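Side-chain contacts in Sex comb on midleg CG9495-PA (Drosophila melanogaster, PDB 1PK1), which probably mediates protein-protein association in Polycomb-group silencing through its SAM domain, a small helical interaction module: residues Q24-N29 / K48-L53; R57-M62 / G67-I72. The protein carries 2 engineered substitutions. All coordinates share one frame; numbering follows the deposited sequence.

Contact 1 (Q24-N29 / K48-L53). Engineered in segment 48-53: Arg-52 (natural residue Leu).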
loop_
_atom_site.group_PDB
_atom_site.type_symbol
_atom_site.label_atom_id
_atom_site.label_comp_id
_atom_site.label_asym_id
_atom_site.label_seq_id
_atom_site.Cartn_x
_atom_site.Cartn_y
_atom_site.Cartn_z
ATOM N N GLN B 24 -3.691 17.040 0.784
ATOM C CA GLN B 24 -3.476 17.522 -0.579
ATOM C C GLN B 24 -2.255 16.826 -1.191
ATOM O O GLN B 24 -2.255 16.485 -2.374
ATOM C CB GLN B 24 -3.267 19.040 -0.581
ATOM C CG GLN B 24 -2.846 19.613 -1.932
ATOM C CD GLN B 24 -3.904 19.443 -3.009
ATOM O OE1 GLN B 24 -3.641 19.670 -4.192
ATOM N NE2 GLN B 24 -5.108 19.048 -2.607
ATOM N N TYR B 25 -1.217 16.615 -0.381
ATOM C CA TYR B 25 -0.011 15.942 -0.862
ATOM C C TYR B 25 -0.339 14.512 -1.280
ATOM O O TYR B 25 -0.024 14.082 -2.394
ATOM C CB TYR B 25 1.070 15.920 0.226
ATOM C CG TYR B 25 2.233 15.015 -0.112
ATOM C CD1 TYR B 25 3.012 15.250 -1.246
ATOM C CD2 TYR B 25 2.538 13.906 0.679
ATOM C CE1 TYR B 25 4.057 14.412 -1.588
ATOM C CE2 TYR B 25 3.593 13.053 0.341
ATOM C CZ TYR B 25 4.344 13.317 -0.798
ATOM O OH TYR B 25 5.378 12.496 -1.168
ATOM N N ILE B 26 -0.980 13.772 -0.382
ATOM C CA ILE B 26 -1.345 12.395 -0.677
ATOM C C ILE B 26 -2.241 12.305 -1.911
ATOM O O ILE B 26 -1.943 11.572 -2.850
ATOM C CB ILE B 26 -2.096 11.747 0.508
ATOM C CG1 ILE B 26 -1.220 11.762 1.765
ATOM C CG2 ILE B 26 -2.488 10.320 0.149
ATOM C CD1 ILE B 26 0.047 10.948 1.654
ATOM N N GLU B 27 -3.336 13.056 -1.905
ATOM C CA GLU B 27 -4.286 13.027 -3.015
ATOM C C GLU B 27 -3.777 13.558 -4.352
ATOM O O GLU B 27 -4.140 13.024 -5.400
ATOM C CB GLU B 27 -5.578 13.753 -2.611
ATOM C CG GLU B 27 -6.433 12.928 -1.649
ATOM C CD GLU B 27 -7.616 13.689 -1.068
ATOM O OE1 GLU B 27 -8.055 14.688 -1.676
ATOM O OE2 GLU B 27 -8.119 13.271 0.000
ATOM N N SER B 28 -2.941 14.591 -4.331
ATOM C CA SER B 28 -2.421 15.149 -5.580
ATOM C C SER B 28 -1.355 14.252 -6.196
ATOM O O SER B 28 -1.027 14.379 -7.378
ATOM C CB SER B 28 -1.842 16.550 -5.352
ATOM O OG SER B 28 -0.612 16.499 -4.653
ATOM N N ASN B 29 -0.812 13.343 -5.395
ATOM C CA ASN B 29 0.213 12.433 -5.888
ATOM C C ASN B 29 -0.327 11.042 -6.202
ATOM O O ASN B 29 0.215 10.340 -7.057
ATOM C CB ASN B 29 1.358 12.353 -4.878
ATOM C CG ASN B 29 2.317 13.519 -5.007
ATOM O OD1 ASN B 29 3.187 13.523 -5.879
ATOM N ND2 ASN B 29 2.145 14.526 -4.162
ATOM N N LYS B 48 3.761 16.827 11.111
ATOM C CA LYS B 48 4.524 16.082 12.108
ATOM C C LYS B 48 4.038 14.644 12.241
ATOM O O LYS B 48 4.840 13.723 12.363
ATOM C CB LYS B 48 4.447 16.761 13.477
ATOM C CG LYS B 48 5.319 16.076 14.518
ATOM C CD LYS B 48 5.138 16.662 15.905
ATOM C CE LYS B 48 6.188 16.108 16.860
ATOM N NZ LYS B 48 6.225 14.616 16.847
ATOM N N ALA B 49 2.721 14.457 12.228
ATOM C CA ALA B 49 2.141 13.126 12.348
ATOM C C ALA B 49 2.445 12.262 11.118
ATOM O O ALA B 49 2.723 11.070 11.241
ATOM C CB ALA B 49 0.632 13.234 12.556
ATOM N N LEU B 50 2.396 12.869 9.937
ATOM C CA LEU B 50 2.666 12.137 8.697
ATOM C C LEU B 50 4.042 11.472 8.722
ATOM O O LEU B 50 4.190 10.286 8.424
ATOM C CB LEU B 50 2.597 13.086 7.503
ATOM C CG LEU B 50 2.780 12.438 6.129
ATOM C CD1 LEU B 50 1.578 11.534 5.825
ATOM C CD2 LEU B 50 2.912 13.523 5.064
ATOM N N LEU B 51 5.053 12.253 9.079
ATOM C CA LEU B 51 6.418 11.753 9.120
ATOM C C LEU B 51 6.613 10.685 10.190
ATOM O O LEU B 51 7.583 9.925 10.154
ATOM C CB LEU B 51 7.377 12.920 9.359
ATOM C CG LEU B 51 7.275 14.047 8.326
ATOM C CD1 LEU B 51 8.173 15.204 8.731
ATOM C CD2 LEU B 51 7.657 13.518 6.951
ATOM N N ARG B 52 5.669 10.616 11.125
ATOM C CA ARG B 52 5.727 9.667 12.230
ATOM C C ARG B 52 4.931 8.387 11.961
ATOM O O ARG B 52 4.903 7.479 12.787
ATOM C CB ARG B 52 5.217 10.366 13.497
ATOM C CG ARG B 52 5.299 9.568 14.782
ATOM C CD ARG B 52 4.974 10.473 15.966
ATOM N NE ARG B 52 4.906 9.753 17.233
ATOM C CZ ARG B 52 4.705 10.337 18.409
ATOM N NH1 ARG B 52 4.553 11.655 18.479
ATOM N NH2 ARG B 52 4.649 9.608 19.515
ATOM N N LEU B 53 4.294 8.311 10.798
ATOM C CA LEU B 53 3.499 7.137 10.442
ATOM C C LEU B 53 4.324 5.956 9.943
ATOM O O LEU B 53 5.461 6.115 9.493
ATOM C CB LEU B 53 2.489 7.483 9.338
ATOM C CG LEU B 53 1.195 8.245 9.608
ATOM C CD1 LEU B 53 0.496 8.498 8.276
ATOM C CD2 LEU B 53 0.287 7.443 10.526
#

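Contact 2 (R57-M62 / G67-I72). Engineered in segment 57-62: Arg-57 (natural residue Met).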
loop_
_atom_site.group_PDB
_atom_site.type_symbol
_atom_site.label_atom_id
_atom_site.label_comp_id
_atom_site.label_asym_id
_atom_site.label_seq_id
_atom_site.Cartn_x
_atom_site.Cartn_y
_atom_site.Cartn_z
ATOM N N ARG B 57 1.206 1.096 12.343
ATOM C CA ARG B 57 0.312 2.073 12.964
ATOM C C ARG B 57 -0.910 2.325 12.079
ATOM O O ARG B 57 -2.025 2.476 12.571
ATOM C CB ARG B 57 1.033 3.405 13.185
ATOM C CG ARG B 57 2.321 3.343 13.992
ATOM C CD ARG B 57 2.080 3.324 15.489
ATOM N NE ARG B 57 3.097 4.105 16.194
ATOM C CZ ARG B 57 4.407 3.877 16.132
ATOM N NH1 ARG B 57 4.880 2.880 15.398
ATOM N NH2 ARG B 57 5.249 4.657 16.799
ATOM N N MET B 58 -0.695 2.402 10.769
ATOM C CA MET B 58 -1.811 2.631 9.858
ATOM C C MET B 58 -2.794 1.471 9.855
ATOM O O MET B 58 -4.000 1.672 9.813
ATOM C CB MET B 58 -1.303 2.881 8.430
ATOM C CG MET B 58 -0.713 4.265 8.231
ATOM S SD MET B 58 -0.385 4.652 6.494
ATOM C CE MET B 58 1.269 4.058 6.341
ATOM N N MET B 59 -2.285 0.248 9.909
ATOM C CA MET B 59 -3.166 -0.908 9.891
ATOM C C MET B 59 -3.846 -1.122 11.231
ATOM O O MET B 59 -5.050 -1.341 11.299
ATOM C CB MET B 59 -2.385 -2.164 9.502
ATOM C CG MET B 59 -1.850 -2.134 8.080
ATOM S SD MET B 59 -1.148 -3.719 7.589
ATOM C CE MET B 59 0.369 -3.729 8.564
ATOM N N LYS B 60 -3.069 -1.033 12.298
ATOM C CA LYS B 60 -3.589 -1.254 13.638
ATOM C C LYS B 60 -4.459 -0.133 14.189
ATOM O O LYS B 60 -5.500 -0.395 14.793
ATOM C CB LYS B 60 -2.420 -1.487 14.596
ATOM C CG LYS B 60 -2.816 -1.808 16.027
ATOM C CD LYS B 60 -3.311 -3.222 16.160
ATOM C CE LYS B 60 -3.376 -3.638 17.622
ATOM N NZ LYS B 60 -3.735 -5.071 17.716
ATOM N N TYR B 61 -4.046 1.115 13.977
ATOM C CA TYR B 61 -4.783 2.246 14.533
ATOM C C TYR B 61 -5.716 3.008 13.595
ATOM O O TYR B 61 -6.723 3.556 14.038
ATOM C CB TYR B 61 -3.787 3.211 15.178
ATOM C CG TYR B 61 -2.888 2.540 16.195
ATOM C CD1 TYR B 61 -1.578 2.973 16.388
ATOM C CD2 TYR B 61 -3.350 1.471 16.970
ATOM C CE1 TYR B 61 -0.745 2.360 17.324
ATOM C CE2 TYR B 61 -2.522 0.853 17.911
ATOM C CZ TYR B 61 -1.228 1.301 18.080
ATOM O OH TYR B 61 -0.403 0.687 18.998
ATOM N N MET B 62 -5.400 3.048 12.307
ATOM C CA MET B 62 -6.262 3.767 11.373
ATOM C C MET B 62 -7.169 2.824 10.586
ATOM O O MET B 62 -8.046 3.270 9.849
ATOM C CB MET B 62 -5.417 4.601 10.408
ATOM C CG MET B 62 -4.634 5.708 11.091
ATOM S SD MET B 62 -3.554 6.633 9.977
ATOM C CE MET B 62 -4.766 7.533 8.981
ATOM N N GLY B 67 -2.460 -2.632 1.261
ATOM C CA GLY B 67 -2.264 -1.957 -0.015
ATOM C C GLY B 67 -2.143 -0.460 0.171
ATOM O O GLY B 67 -1.124 0.152 -0.172
ATOM N N PRO B 68 -3.192 0.166 0.708
ATOM C CA PRO B 68 -3.203 1.607 0.951
ATOM C C PRO B 68 -2.055 2.033 1.871
ATOM O O PRO B 68 -1.419 3.056 1.645
ATOM C CB PRO B 68 -4.572 1.829 1.589
ATOM C CG PRO B 68 -5.421 0.823 0.898
ATOM C CD PRO B 68 -4.541 -0.407 0.876
ATOM N N ALA B 69 -1.778 1.247 2.910
ATOM C CA ALA B 69 -0.697 1.604 3.827
ATOM C C ALA B 69 0.653 1.658 3.108
ATOM O O ALA B 69 1.446 2.585 3.322
ATOM C CB ALA B 69 -0.639 0.608 4.983
ATOM N N LEU B 70 0.924 0.664 2.271
ATOM C CA LEU B 70 2.186 0.637 1.542
ATOM C C LEU B 70 2.304 1.820 0.575
ATOM O O LEU B 70 3.381 2.394 0.434
ATOM C CB LEU B 70 2.348 -0.683 0.788
ATOM C CG LEU B 70 2.629 -1.910 1.669
ATOM C CD1 LEU B 70 2.981 -3.093 0.784
ATOM C CD2 LEU B 70 3.774 -1.614 2.625
ATOM N N LYS B 71 1.201 2.189 -0.075
ATOM C CA LYS B 71 1.226 3.322 -0.998
ATOM C C LYS B 71 1.479 4.622 -0.241
ATOM O O LYS B 71 2.203 5.500 -0.711
ATOM C CB LYS B 71 -0.097 3.444 -1.761
ATOM C CG LYS B 71 -0.414 2.299 -2.698
ATOM C CD LYS B 71 -1.601 2.701 -3.566
ATOM C CE LYS B 71 -2.605 1.595 -3.731
ATOM N NZ LYS B 71 -3.840 2.161 -4.347
ATOM N N ILE B 72 0.872 4.751 0.935
ATOM C CA ILE B 72 1.050 5.947 1.735
ATOM C C ILE B 72 2.490 6.011 2.237
ATOM O O ILE B 72 3.115 7.071 2.199
ATOM C CB ILE B 72 0.057 5.970 2.919
ATOM C CG1 ILE B 72 -1.369 6.155 2.370
ATOM C CG2 ILE B 72 0.423 7.083 3.886
ATOM C CD1 ILE B 72 -2.476 5.863 3.367
#

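Contact 1 (Q24-N29 / K48-L53)
Leu-50 reaches across the core of this five-helix SAM domain to meet Tyr-25 and Ile-26, so that helix 19-29 and helix 47-51 touch through a single leucine. Its CG stands anti to the backbone N (chi1 -177°), and the forked end carries CD1 to Ile-26 and CD2 to Tyr-25. At the start of the first segment, the carbonyl O of Gln-24 receives two donors one turn on, the backbone N of Ser-28 and its hydroxyl OG, which arrive from opposite faces of the carbonyl plane. Tyr-25 follows: its ring atom CD2 lies 4.4 Å from CD2 of Leu-50, and the methyl approaches the ring obliquely. The far end of that ring is held by a hydrogen bond from OH to the carbonyl of Leu-75 on helix 66-79. Ile-26 meets the other branch, its CD1 4.5 Å from Leu-50 CD1, while the side chain also packs on Leu-75. Leu-50 itself rests on Val-76 of helix 66-79. At the last turn, Asn-29 folds back on its own helix, and ND2 donates to Tyr-25 O at 2.8 Å in a nearly straight bond (168°), with the acceptor in the amide plane.

Contact 2 (R57-M62 / G67-I72)
In this SAM domain the segments 57-62 and 67-72, on helices 55-61 and 66-79, run roughly antiparallel, their N-to-C directions 144° apart and their axes 9.7 Å from each other at closest approach, with Met-58 and Ala-69 the nearest residues at 6.2 Å between CA atoms. The small side chain of Ala-69 is consistent with so close an approach, and Met-58 makes the largest contribution to the buried surface. With CG anti to its own carbonyl carbon (chi1 -76°), the thioether chain of Met-58 reaches toward the neighbouring helix. Its sulfur comes to rest against Ile-72, with SD 3.7 Å from the branch methyl CG2. The bend at chi3 (-90°) turns the terminal methyl aside, so that CE lies 3.4 Å from the carbonyl O of Ala-69 and flanks the alanine methyl while staying near Ile-72 CG2. Ile-72 turns CG2 to this contact because that methyl is anti to its backbone N, and the two long side chains pass at a slant. Met-59 adds a smaller share from the next position: its CG sits 4.3 Å from Ala-69 CB, and the same side chain touches Leu-66. The contact is thus wholly apolar in its side chains and buried. Lys-71, whose end leads away from it, forms a salt bridge to an acidic side chain of the other protein chain. Met-58 packs further on Leu-64 and Cys-73, Ile-72 reaches Phe-40, and helix 37-42 borders the core beside Ile-72 and Met-62.

Both contacts belong to one SAM domain, with centres about 12 Å apart, and they follow each other along the chain: contact 1 closes at helix 47-51 before contact 2 opens on helix 55-61. The joint between them is Leu-53, just past helix 47-51, whose CD2 packs at 4.0 Å against both Met-62 SD and Met-58 CG. Helix 66-79 unites the pair more broadly: its first half forms one side of contact 2, and its later residues border contact 1. Contact 1 lies about 3 Å from the chain centre and contact 2 about 9 Å, near the start of helix 66-79, where the partner chain binds. Apolar packing through Leu-53 thus joins the two.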